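Local coordinates for DNAation factor-related protein 4 (Drosophila melanogaster, PDB 5XPC) that probably acts as a DNA endonuclease in apoptotic DNA fragmentation, with its CIDE domain, the part present here, forming higher-order assemblies, at residues V14-R19 and S39-L44; Y23-N28 and I34-S39; H47-L50 and F55-S58. All coordinates share one frame; numbering follows the deposited sequence.

Contact 1. Residues V14-R19 and S39-L44; sequences VTDNER and SKFPLL
The F41 ring meets the V14 side chain, the T15 backbone and the D16 carboxylate with its outer atoms, and all three approaches are oblique. D16 OD2 comes to 3.5 Å from F41 CE1, the carboxylate plane turned 53° from the ring, and the two side chains cross at about a right angle. F41 CZ reaches the backbone, 3.9 Å from T15 CA, while F41 CE2 lies 4.1 Å from V14 CG1, where the two side chains run past each other in opposite senses. The other flat group, the R19 guanidinium, receives N17 O at its edge and in its plane, through an NH1 bond of 2.9 Å.

This is a junction of the ubiquitin-like roll of the CIDE-N domain: strand 10-15 is followed by a type I turn from D16 to R19, and F41, the first residue to leave helical geometry after helix 30-40, packs against V14, T15 and the first residue of the turn. The turn is closed by R19 N to D16 O at 3.0 Å. D16 holds its CG between the backbone N and the carbonyl carbon (chi1 55°), which sets the carboxylate beside the ring, and OD2 is hydrogen-bonded to T20 OG1. D16 N, by contrast, is buried here with no partner in the model. V74 of strand 71-75 and R21 also touch F41. Replacing F41 by an alanine would probably open a gap beside V14 and T15 and leave the D16 carboxylate without the apolar surface it lies against. V14 in turn packs on L33 and A37 of the helix.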
ATOM      1  N   VAL B  14      13.377  -1.998  20.387  1.00 21.67           N
ATOM      2  CA  VAL B  14      14.445  -1.056  20.054  1.00 21.12           C
ATOM      3  C   VAL B  14      15.785  -1.763  20.169  1.00 19.12           C
ATOM      4  O   VAL B  14      16.057  -2.444  21.168  1.00 23.58           O
ATOM      5  CB  VAL B  14      14.421   0.184  20.970  1.00 24.35           C
ATOM      6  CG1 VAL B  14      15.595   1.136  20.641  1.00 21.11           C
ATOM      7  CG2 VAL B  14      13.087   0.914  20.848  1.00 24.30           C
ATOM      8  N   THR B  15      16.628  -1.590  19.157  1.00 22.93           N
ATOM      9  CA  THR B  15      18.001  -2.051  19.221  1.00 23.69           C
ATOM     10  C   THR B  15      18.872  -0.986  18.571  1.00 25.38           C
ATOM     11  O   THR B  15      18.377   0.025  18.060  1.00 23.40           O
ATOM     12  CB  THR B  15      18.134  -3.439  18.556  1.00 23.51           C
ATOM     13  OG1 THR B  15      19.437  -3.985  18.796  1.00 28.55           O
ATOM     14  CG2 THR B  15      17.840  -3.360  17.045  1.00 22.11           C
ATOM     15  N   ASP B  16      20.180  -1.189  18.616  1.00 25.89           N
ATOM     16  CA  ASP B  16      21.090  -0.260  17.971  1.00 31.11           C
ATOM     17  C   ASP B  16      21.451  -0.789  16.585  1.00 32.00           C
ATOM     18  O   ASP B  16      20.985  -1.847  16.151  1.00 28.03           O
ATOM     19  CB  ASP B  16      22.326   0.008  18.837  1.00 30.59           C
ATOM     20  CG  ASP B  16      23.074  -1.256  19.235  1.00 40.96           C
ATOM     21  OD1 ASP B  16      22.843  -2.328  18.641  1.00 43.62           O
ATOM     22  OD2 ASP B  16      23.923  -1.166  20.149  1.00 47.35           O
ATOM     23  N   ASN B  17      22.276  -0.028  15.869  1.00 31.34           N
ATOM     24  CA  ASN B  17      22.543  -0.377  14.479  1.00 37.68           C
ATOM     25  C   ASN B  17      23.296  -1.699  14.362  1.00 42.82           C
ATOM     26  O   ASN B  17      23.177  -2.394  13.344  1.00 40.12           O
ATOM     27  CB  ASN B  17      23.310   0.750  13.794  1.00 38.79           C
ATOM     28  CG  ASN B  17      23.158   0.713  12.289  1.00 44.74           C
ATOM     29  OD1 ASN B  17      22.096   0.354  11.769  1.00 36.61           O
ATOM     30  ND2 ASN B  17      24.216   1.081  11.579  1.00 51.21           N
ATOM     31  N   GLU B  18      24.038  -2.082  15.398  1.00 45.75           N
ATOM     32  CA  GLU B  18      24.775  -3.339  15.392  1.00 49.74           C
ATOM     33  C   GLU B  18      24.007  -4.489  16.031  1.00 49.37           C
ATOM     34  O   GLU B  18      24.531  -5.610  16.078  1.00 52.25           O
ATOM     35  CB  GLU B  18      26.120  -3.154  16.094  1.00 59.09           C
ATOM     36  CG  GLU B  18      27.088  -2.297  15.312  1.00 69.90           C
ATOM     37  CD  GLU B  18      27.323  -2.843  13.919  1.00 79.90           C
ATOM     38  OE1 GLU B  18      27.532  -4.067  13.790  1.00 81.12           O
ATOM     39  OE2 GLU B  18      27.274  -2.057  12.950  1.00 86.67           O
ATOM     40  N   ARG B  19      22.786  -4.244  16.516  1.00 39.23           N
ATOM     41  CA  ARG B  19      21.958  -5.282  17.133  1.00 40.26           C
ATOM     42  C   ARG B  19      22.672  -5.928  18.321  1.00 41.48           C
ATOM     43  O   ARG B  19      22.579  -7.137  18.540  1.00 48.01           O
ATOM     44  CB  ARG B  19      21.536  -6.339  16.106  1.00 38.85           C
ATOM     45  CG  ARG B  19      20.346  -5.956  15.226  1.00 41.22           C
ATOM     46  CD  ARG B  19      20.708  -4.913  14.163  1.00 37.26           C
ATOM     47  NE  ARG B  19      19.652  -4.780  13.153  1.00 38.34           N
ATOM     48  CZ  ARG B  19      19.644  -3.868  12.183  1.00 41.64           C
ATOM     49  NH1 ARG B  19      20.634  -2.986  12.084  1.00 34.79           N
ATOM     50  NH2 ARG B  19      18.640  -3.828  11.316  1.00 37.08           N
ATOM     51  N   SER B  39      18.147   5.874  27.642  1.00 30.27           N
ATOM     52  CA  SER B  39      18.644   5.314  28.895  1.00 30.19           C
ATOM     53  C   SER B  39      19.453   4.049  28.642  1.00 31.88           C
ATOM     54  O   SER B  39      20.461   3.806  29.311  1.00 32.51           O
ATOM     55  CB  SER B  39      17.482   5.029  29.846  1.00 42.63           C
ATOM     56  OG  SER B  39      16.954   6.240  30.355  1.00 51.00           O
ATOM     57  N   LYS B  40      19.038   3.246  27.661  1.00 26.70           N
ATOM     58  CA  LYS B  40      19.712   1.993  27.333  1.00 29.74           C
ATOM     59  C   LYS B  40      20.872   2.175  26.358  1.00 32.76           C
ATOM     60  O   LYS B  40      21.861   1.431  26.440  1.00 29.68           O
ATOM     61  CB  LYS B  40      18.694   1.002  26.752  1.00 29.08           C
ATOM     62  CG  LYS B  40      17.639   0.531  27.768  1.00 33.40           C
ATOM     63  CD  LYS B  40      18.310  -0.143  28.959  1.00 39.47           C
ATOM     64  CE  LYS B  40      17.315  -0.872  29.876  1.00 47.45           C
ATOM     65  NZ  LYS B  40      16.321   0.055  30.470  1.00 53.99           N
ATOM     66  N   PHE B  41      20.774   3.146  25.443  1.00 27.05           N
ATOM     67  CA  PHE B  41      21.796   3.449  24.437  1.00 26.85           C
ATOM     68  C   PHE B  41      22.172   4.918  24.557  1.00 29.85           C
ATOM     69  O   PHE B  41      21.523   5.783  23.944  1.00 28.19           O
ATOM     70  CB  PHE B  41      21.292   3.162  23.023  1.00 27.66           C
ATOM     71  CG  PHE B  41      20.805   1.751  22.827  1.00 29.33           C
ATOM     72  CD1 PHE B  41      21.702   0.731  22.524  1.00 34.69           C
ATOM     73  CD2 PHE B  41      19.461   1.448  22.942  1.00 28.99           C
ATOM     74  CE1 PHE B  41      21.263  -0.587  22.339  1.00 31.40           C
ATOM     75  CE2 PHE B  41      19.010   0.134  22.753  1.00 30.31           C
ATOM     76  CZ  PHE B  41      19.919  -0.877  22.454  1.00 28.20           C
ATOM     77  N   PRO B  42      23.204   5.246  25.325  1.00 30.14           N
ATOM     78  CA  PRO B  42      23.557   6.658  25.534  1.00 31.17           C
ATOM     79  C   PRO B  42      24.046   7.339  24.267  1.00 31.77           C
ATOM     80  O   PRO B  42      25.199   7.172  23.860  1.00 37.95           O
ATOM     81  CB  PRO B  42      24.663   6.583  26.598  1.00 35.46           C
ATOM     82  CG  PRO B  42      24.406   5.309  27.316  1.00 39.41           C
ATOM     83  CD  PRO B  42      23.894   4.353  26.269  1.00 31.51           C
ATOM     84  N   LEU B  43      23.173   8.143  23.657  1.00 29.00           N
ATOM     85  CA  LEU B  43      23.454   8.848  22.417  1.00 29.32           C
ATOM     86  C   LEU B  43      23.166  10.331  22.605  1.00 32.64           C
ATOM     87  O   LEU B  43      22.234  10.706  23.323  1.00 31.23           O
ATOM     88  CB  LEU B  43      22.592   8.301  21.266  1.00 32.46           C
ATOM     89  CG  LEU B  43      22.774   6.826  20.914  1.00 30.54           C
ATOM     90  CD1 LEU B  43      21.616   6.339  20.035  1.00 35.30           C
ATOM     91  CD2 LEU B  43      24.103   6.672  20.201  1.00 34.15           C
ATOM     92  N   LEU B  44      23.966  11.167  21.938  1.00 28.74           N
ATOM     93  CA  LEU B  44      23.847  12.617  22.085  1.00 30.90           C
ATOM     94  C   LEU B  44      22.518  13.134  21.546  1.00 36.39           C
ATOM     95  O   LEU B  44      21.863  13.972  22.183  1.00 36.93           O
ATOM     96  CB  LEU B  44      25.001  13.306  21.362  1.00 32.65           C
ATOM     97  CG  LEU B  44      26.360  13.040  21.989  1.00 32.47           C
ATOM     98  CD1 LEU B  44      27.471  13.567  21.100  1.00 32.95           C
ATOM     99  CD2 LEU B  44      26.432  13.656  23.386  1.00 38.55           C
TER

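Contact 2. Residues Y23-N28 and I34-S39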
ATOM      1  N   TYR B  23      15.909  -4.446  23.389  1.00 24.40           N
ATOM      2  CA  TYR B  23      14.995  -4.151  24.480  1.00 25.76           C
ATOM      3  C   TYR B  23      13.572  -4.029  23.969  1.00 26.34           C
ATOM      4  O   TYR B  23      13.323  -3.366  22.956  1.00 25.35           O
ATOM      5  CB  TYR B  23      15.377  -2.859  25.195  1.00 24.21           C
ATOM      6  CG  TYR B  23      16.740  -2.915  25.813  1.00 28.45           C
ATOM      7  CD1 TYR B  23      17.847  -2.386  25.152  1.00 29.70           C
ATOM      8  CD2 TYR B  23      16.936  -3.519  27.049  1.00 27.42           C
ATOM      9  CE1 TYR B  23      19.109  -2.446  25.720  1.00 29.05           C
ATOM     10  CE2 TYR B  23      18.191  -3.577  27.622  1.00 28.15           C
ATOM     11  CZ  TYR B  23      19.273  -3.040  26.952  1.00 30.45           C
ATOM     12  OH  TYR B  23      20.528  -3.103  27.523  1.00 33.73           O
ATOM     13  N   GLY B  24      12.644  -4.668  24.678  1.00 23.82           N
ATOM     14  CA  GLY B  24      11.236  -4.337  24.549  1.00 24.60           C
ATOM     15  C   GLY B  24      10.947  -3.219  25.531  1.00 25.81           C
ATOM     16  O   GLY B  24      11.365  -3.279  26.691  1.00 27.58           O
ATOM     17  N   ILE B  25      10.251  -2.189  25.055  1.00 22.97           N
ATOM     18  CA  ILE B  25      10.016  -0.962  25.810  1.00 23.64           C
ATOM     19  C   ILE B  25       8.559  -0.558  25.655  1.00 24.49           C
ATOM     20  O   ILE B  25       8.047  -0.489  24.532  1.00 26.79           O
ATOM     21  CB  ILE B  25      10.922   0.184  25.316  1.00 25.13           C
ATOM     22  CG1 ILE B  25      12.402  -0.172  25.523  1.00 22.97           C
ATOM     23  CG2 ILE B  25      10.559   1.487  26.008  1.00 23.53           C
ATOM     24  CD1 ILE B  25      13.350   0.889  24.936  1.00 25.29           C
ATOM     25  N   GLY B  26       7.905  -0.246  26.773  1.00 24.50           N
ATOM     26  CA  GLY B  26       6.556   0.308  26.735  1.00 25.38           C
ATOM     27  C   GLY B  26       6.592   1.829  26.737  1.00 28.27           C
ATOM     28  O   GLY B  26       7.334   2.446  27.502  1.00 29.42           O
ATOM     29  N   ALA B  27       5.793   2.429  25.856  1.00 25.45           N
ATOM     30  CA  ALA B  27       5.735   3.881  25.800  1.00 25.96           C
ATOM     31  C   ALA B  27       4.384   4.337  25.266  1.00 27.23           C
ATOM     32  O   ALA B  27       3.723   3.628  24.497  1.00 26.01           O
ATOM     33  CB  ALA B  27       6.870   4.465  24.932  1.00 25.15           C
ATOM     34  N   ASN B  28       3.991   5.545  25.672  1.00 31.89           N
ATOM     35  CA  ASN B  28       2.752   6.155  25.214  1.00 31.19           C
ATOM     36  C   ASN B  28       2.997   7.385  24.346  1.00 32.25           C
ATOM     37  O   ASN B  28       2.045   8.097  24.020  1.00 30.01           O
ATOM     38  CB  ASN B  28       1.856   6.507  26.409  1.00 32.07           C
ATOM     39  CG  ASN B  28       2.480   7.536  27.338  1.00 34.42           C
ATOM     40  OD1 ASN B  28       3.524   8.111  27.041  1.00 34.28           O
ATOM     41  ND2 ASN B  28       1.822   7.789  28.464  1.00 37.54           N
ATOM     42  N   ILE B  34      11.806   7.565  22.996  1.00 24.26           N
ATOM     43  CA  ILE B  34      13.181   7.994  22.778  1.00 25.07           C
ATOM     44  C   ILE B  34      13.917   8.141  24.107  1.00 25.21           C
ATOM     45  O   ILE B  34      15.086   7.756  24.227  1.00 26.64           O
ATOM     46  CB  ILE B  34      13.204   9.297  21.959  1.00 28.06           C
ATOM     47  CG1 ILE B  34      12.771   9.006  20.520  1.00 30.02           C
ATOM     48  CG2 ILE B  34      14.593   9.946  22.010  1.00 26.39           C
ATOM     49  CD1 ILE B  34      12.789  10.199  19.625  1.00 33.62           C
ATOM     50  N   ALA B  35      13.255   8.692  25.125  1.00 24.85           N
ATOM     51  CA  ALA B  35      13.914   8.858  26.417  1.00 29.17           C
ATOM     52  C   ALA B  35      14.283   7.509  27.027  1.00 30.61           C
ATOM     53  O   ALA B  35      15.391   7.335  27.553  1.00 29.12           O
ATOM     54  CB  ALA B  35      13.019   9.656  27.365  1.00 26.68           C
ATOM     55  N   LYS B  36      13.373   6.535  26.950  1.00 26.63           N
ATOM     56  CA  LYS B  36      13.663   5.212  27.493  1.00 31.59           C
ATOM     57  C   LYS B  36      14.736   4.501  26.677  1.00 27.09           C
ATOM     58  O   LYS B  36      15.564   3.771  27.233  1.00 27.74           O
ATOM     59  CB  LYS B  36      12.380   4.384  27.551  1.00 28.89           C
ATOM     60  CG  LYS B  36      11.355   4.903  28.551  1.00 26.41           C
ATOM     61  CD  LYS B  36      10.190   3.908  28.710  1.00 25.31           C
ATOM     62  CE  LYS B  36       9.320   4.272  29.901  1.00 30.55           C
ATOM     63  NZ  LYS B  36       8.182   3.313  30.105  1.00 32.40           N
ATOM     64  N   ALA B  37      14.740   4.705  25.356  1.00 25.46           N
ATOM     65  CA  ALA B  37      15.794   4.146  24.514  1.00 28.57           C
ATOM     66  C   ALA B  37      17.147   4.763  24.840  1.00 27.39           C
ATOM     67  O   ALA B  37      18.169   4.067  24.878  1.00 29.75           O
ATOM     68  CB  ALA B  37      15.464   4.367  23.042  1.00 26.05           C
ATOM     69  N   LYS B  38      17.170   6.071  25.088  1.00 23.58           N
ATOM     70  CA  LYS B  38      18.429   6.741  25.374  1.00 26.68           C
ATOM     71  C   LYS B  38      19.009   6.274  26.702  1.00 26.66           C
ATOM     72  O   LYS B  38      20.238   6.276  26.880  1.00 28.52           O
ATOM     73  CB  LYS B  38      18.214   8.253  25.371  1.00 25.37           C
ATOM     74  CG  LYS B  38      19.475   9.055  25.563  1.00 33.02           C
ATOM     75  CD  LYS B  38      19.160  10.489  25.918  1.00 40.39           C
ATOM     76  CE  LYS B  38      20.423  11.332  25.950  1.00 48.55           C
ATOM     77  NZ  LYS B  38      20.059  12.756  26.105  1.00 52.49           N
ATOM     78  N   SER B  39      18.147   5.874  27.642  1.00 30.27           N
ATOM     79  CA  SER B  39      18.644   5.314  28.895  1.00 30.19           C
ATOM     80  C   SER B  39      19.453   4.049  28.642  1.00 31.88           C
ATOM     81  O   SER B  39      20.461   3.806  29.311  1.00 32.51           O
ATOM     82  CB  SER B  39      17.482   5.029  29.846  1.00 42.63           C
ATOM     83  OG  SER B  39      16.954   6.240  30.355  1.00 51.00           O
TER
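Strand 23-27 and helix segment 34-39 run roughly antiparallel, their directions 148° apart and their axes 9.0 Å from each other at closest approach, with I25 and K36 the nearest pair of CA atoms. This is the helix of the ubiquitin-like roll lying over the hairpin made by strands 10-15 and 22-27, here over its outer strand.

I25 reaches up to the helix with both its branches. Its CG2 lies 3.6 Å from K36 CD, under the aliphatic part of a lysine that slides past it in the opposite direction, while CD1 goes the other way toward the turn at A37, 4.5 Å from A37 CB. L33 and V14 also pack on I25. K36 is stretched out beyond CG, and this carries its ammonium along the strand to the backbone of G26, so that methylenes cover I25 and the charge sits at the G26 carbonyl and the subunit interface. There the same NZ forms a salt bridge with D59 of a second subunit, whose other carboxylate oxygen takes the G26 amide. Y23 and G24 pair with a strand of that subunit in a parallel ladder, so the contact borders the assembly interface, and K36 thereby links strand 22-27 of its own chain with D59 of the second subunit. K36 NZ donates to G26 O at 2.9 Å, with a C=O...N angle of 153° and the nitrogen tilted 25° from the carbonyl plane.

Contact 3. Residues H47-L50 and F55-S58; sequences HLYL and FEVS
Two backbone hydrogen bonds frame the contact: L50 N donates to F55 O at 2.8 Å and V57 N to L48 O at 2.9 Å, both nearly straight. They flank Y49 and E56, a non-hydrogen-bonded antiparallel pair and a single bridge. Beyond it the strands part, and a water takes the place of a second direct L48-V57 bond, accepting from L48 N and donating to V57 O.

The E56 side chain reaches two rings, one with each carboxylate oxygen. Its CG stands opposite the backbone N (chi1 175°) and the chain continues extended, so OE2 comes 3.0 Å from H47 CD2 and OE1 3.5 Å from Y49 CE2. The carboxylate plane is turned 56° from the imidazole and 58° from the phenol ring, and both approaches are oblique. E56 CB also lies against Y49 CD2 and CE2. The Y49 hydroxyl finds its partners in G76 O and A79 N.

Apolar side chains fill the other side of the bridged strands, with L48 CB 4.2 Å from V57 CG2 and L50 CD1 4.4 Å from F55 CB. L48 and V57 both pack on L30 of helix 30-40, joining this short strand pair of the ubiquitin-like roll to the core. E56 and V57 extend the sheet as a parallel ladder into a third subunit, whose Y23 packs on E56. The nearby carboxylate might favour a protonated imidazole at H47, but the short approach is to a carbon, and no hydrogen bond or salt bridge joins the pair.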
ATOM      1  N   HIS B  47      17.502   9.429  17.628  1.00 25.40           N
ATOM      2  CA  HIS B  47      16.293   9.356  16.823  1.00 23.18           C
ATOM      3  C   HIS B  47      15.988   7.892  16.572  1.00 25.86           C
ATOM      4  O   HIS B  47      16.876   7.040  16.653  1.00 24.43           O
ATOM      5  CB  HIS B  47      16.455  10.075  15.478  1.00 25.81           C
ATOM      6  CG  HIS B  47      16.567  11.558  15.608  1.00 30.18           C
ATOM      7  ND1 HIS B  47      17.781  12.203  15.720  1.00 35.14           N
ATOM      8  CD2 HIS B  47      15.624  12.525  15.642  1.00 36.93           C
ATOM      9  CE1 HIS B  47      17.581  13.504  15.816  1.00 32.06           C
ATOM     10  NE2 HIS B  47      16.282  13.726  15.772  1.00 40.26           N
ATOM     11  N   LEU B  48      14.730   7.609  16.244  1.00 23.60           N
ATOM     12  CA  LEU B  48      14.277   6.254  15.962  1.00 23.06           C
ATOM     13  C   LEU B  48      14.053   6.078  14.466  1.00 26.63           C
ATOM     14  O   LEU B  48      13.502   6.962  13.798  1.00 26.68           O
ATOM     15  CB  LEU B  48      12.984   5.935  16.719  1.00 29.68           C
ATOM     16  CG  LEU B  48      13.078   5.912  18.243  1.00 31.43           C
ATOM     17  CD1 LEU B  48      11.693   5.678  18.818  1.00 31.54           C
ATOM     18  CD2 LEU B  48      14.051   4.848  18.717  1.00 32.07           C
ATOM     19  N   TYR B  49      14.488   4.938  13.945  1.00 24.62           N
ATOM     20  CA  TYR B  49      14.361   4.602  12.536  1.00 26.26           C
ATOM     21  C   TYR B  49      13.790   3.201  12.426  1.00 27.05           C
ATOM     22  O   TYR B  49      14.133   2.330  13.225  1.00 25.38           O
ATOM     23  CB  TYR B  49      15.710   4.639  11.831  1.00 26.97           C
ATOM     24  CG  TYR B  49      16.451   5.952  11.971  1.00 27.06           C
ATOM     25  CD1 TYR B  49      17.165   6.246  13.124  1.00 24.87           C
ATOM     26  CD2 TYR B  49      16.437   6.892  10.943  1.00 24.70           C
ATOM     27  CE1 TYR B  49      17.866   7.468  13.252  1.00 28.25           C
ATOM     28  CE2 TYR B  49      17.130   8.105  11.057  1.00 26.83           C
ATOM     29  CZ  TYR B  49      17.835   8.387  12.214  1.00 25.85           C
ATOM     30  OH  TYR B  49      18.528   9.589  12.337  1.00 28.91           O
ATOM     31  N   LEU B  50      12.952   2.975  11.419  1.00 23.35           N
ATOM     32  CA  LEU B  50      12.440   1.629  11.177  1.00 23.38           C
ATOM     33  C   LEU B  50      13.586   0.695  10.800  1.00 24.68           C
ATOM     34  O   LEU B  50      14.374   1.000   9.903  1.00 24.44           O
ATOM     35  CB  LEU B  50      11.404   1.657  10.055  1.00 25.46           C
ATOM     36  CG  LEU B  50      10.095   2.392  10.336  1.00 28.95           C
ATOM     37  CD1 LEU B  50       9.209   2.315   9.101  1.00 31.28           C
ATOM     38  CD2 LEU B  50       9.393   1.754  11.531  1.00 31.19           C
ATOM     39  N   PHE B  55      13.567   4.282   7.483  1.00 26.52           N
ATOM     40  CA  PHE B  55      12.857   5.552   7.503  1.00 30.18           C
ATOM     41  C   PHE B  55      12.777   6.080   8.930  1.00 28.61           C
ATOM     42  O   PHE B  55      12.541   5.324   9.876  1.00 27.50           O
ATOM     43  CB  PHE B  55      11.457   5.384   6.893  1.00 25.95           C
ATOM     44  CG  PHE B  55      11.445   5.491   5.392  1.00 25.17           C
ATOM     45  CD1 PHE B  55      10.740   6.504   4.758  1.00 23.12           C
ATOM     46  CD2 PHE B  55      12.184   4.603   4.617  1.00 26.12           C
ATOM     47  CE1 PHE B  55      10.761   6.624   3.377  1.00 27.11           C
ATOM     48  CE2 PHE B  55      12.201   4.708   3.237  1.00 32.74           C
ATOM     49  CZ  PHE B  55      11.489   5.721   2.612  1.00 30.04           C
ATOM     50  N   GLU B  56      12.996   7.384   9.090  1.00 26.77           N
ATOM     51  CA  GLU B  56      13.017   7.974  10.421  1.00 25.31           C
ATOM     52  C   GLU B  56      11.599   8.229  10.918  1.00 27.55           C
ATOM     53  O   GLU B  56      10.766   8.781  10.191  1.00 27.51           O
ATOM     54  CB  GLU B  56      13.795   9.290  10.426  1.00 29.51           C
ATOM     55  CG  GLU B  56      13.720   9.967  11.789  1.00 27.14           C
ATOM     56  CD  GLU B  56      14.675  11.120  11.940  1.00 50.62           C
ATOM     57  OE1 GLU B  56      15.571  11.277  11.080  1.00 55.81           O
ATOM     58  OE2 GLU B  56      14.512  11.889  12.913  1.00 52.35           O
ATOM     59  N   VAL B  57      11.331   7.839  12.162  1.00 24.68           N
ATOM     60  CA  VAL B  57      10.062   8.141  12.815  1.00 26.64           C
ATOM     61  C   VAL B  57      10.032   9.632  13.125  1.00 31.80           C
ATOM     62  O   VAL B  57      10.645  10.078  14.101  1.00 30.31           O
ATOM     63  CB  VAL B  57       9.891   7.306  14.095  1.00 25.87           C
ATOM     64  CG1 VAL B  57       8.561   7.604  14.758  1.00 26.27           C
ATOM     65  CG2 VAL B  57      10.050   5.825  13.784  1.00 26.17           C
ATOM     66  N   SER B  58       9.331  10.425  12.308  1.00 28.11           N
ATOM     67  CA  SER B  58       9.504  11.873  12.420  1.00 27.14           C
ATOM     68  C   SER B  58       8.611  12.523  13.474  1.00 29.60           C
ATOM     69  O   SER B  58       8.939  13.620  13.938  1.00 29.97           O
ATOM     70  CB  SER B  58       9.273  12.561  11.068  1.00 28.12           C
ATOM     71  OG  SER B  58       7.894  12.584  10.730  1.00 33.39           O
TER
HETATM   72  O   HOH W   1      12.699   9.606  15.967  1.00 26.63           O

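How the contacts relate
Strand 10-15 enters contact 1 first, and the chain then turns back into strand 22-27 and helix 30-40 before F41 closes that loop from the helix end. Contact 2 lies nested inside it, since strand 22-27 and the same helix meet within the stretch it encloses; S39 belongs to both. Contact 3 follows in series, opening at strand 47-50 and closing after a short turn at 56-57. V14 N probably bonds Y23 O between contacts 1 and 2, where neighbouring strands lie side by side, and I34 CG1 touches L48 CG between contacts 2 and 3. Together they pack helix 30-40 and the residue after it against strands 10-15 and 22-27.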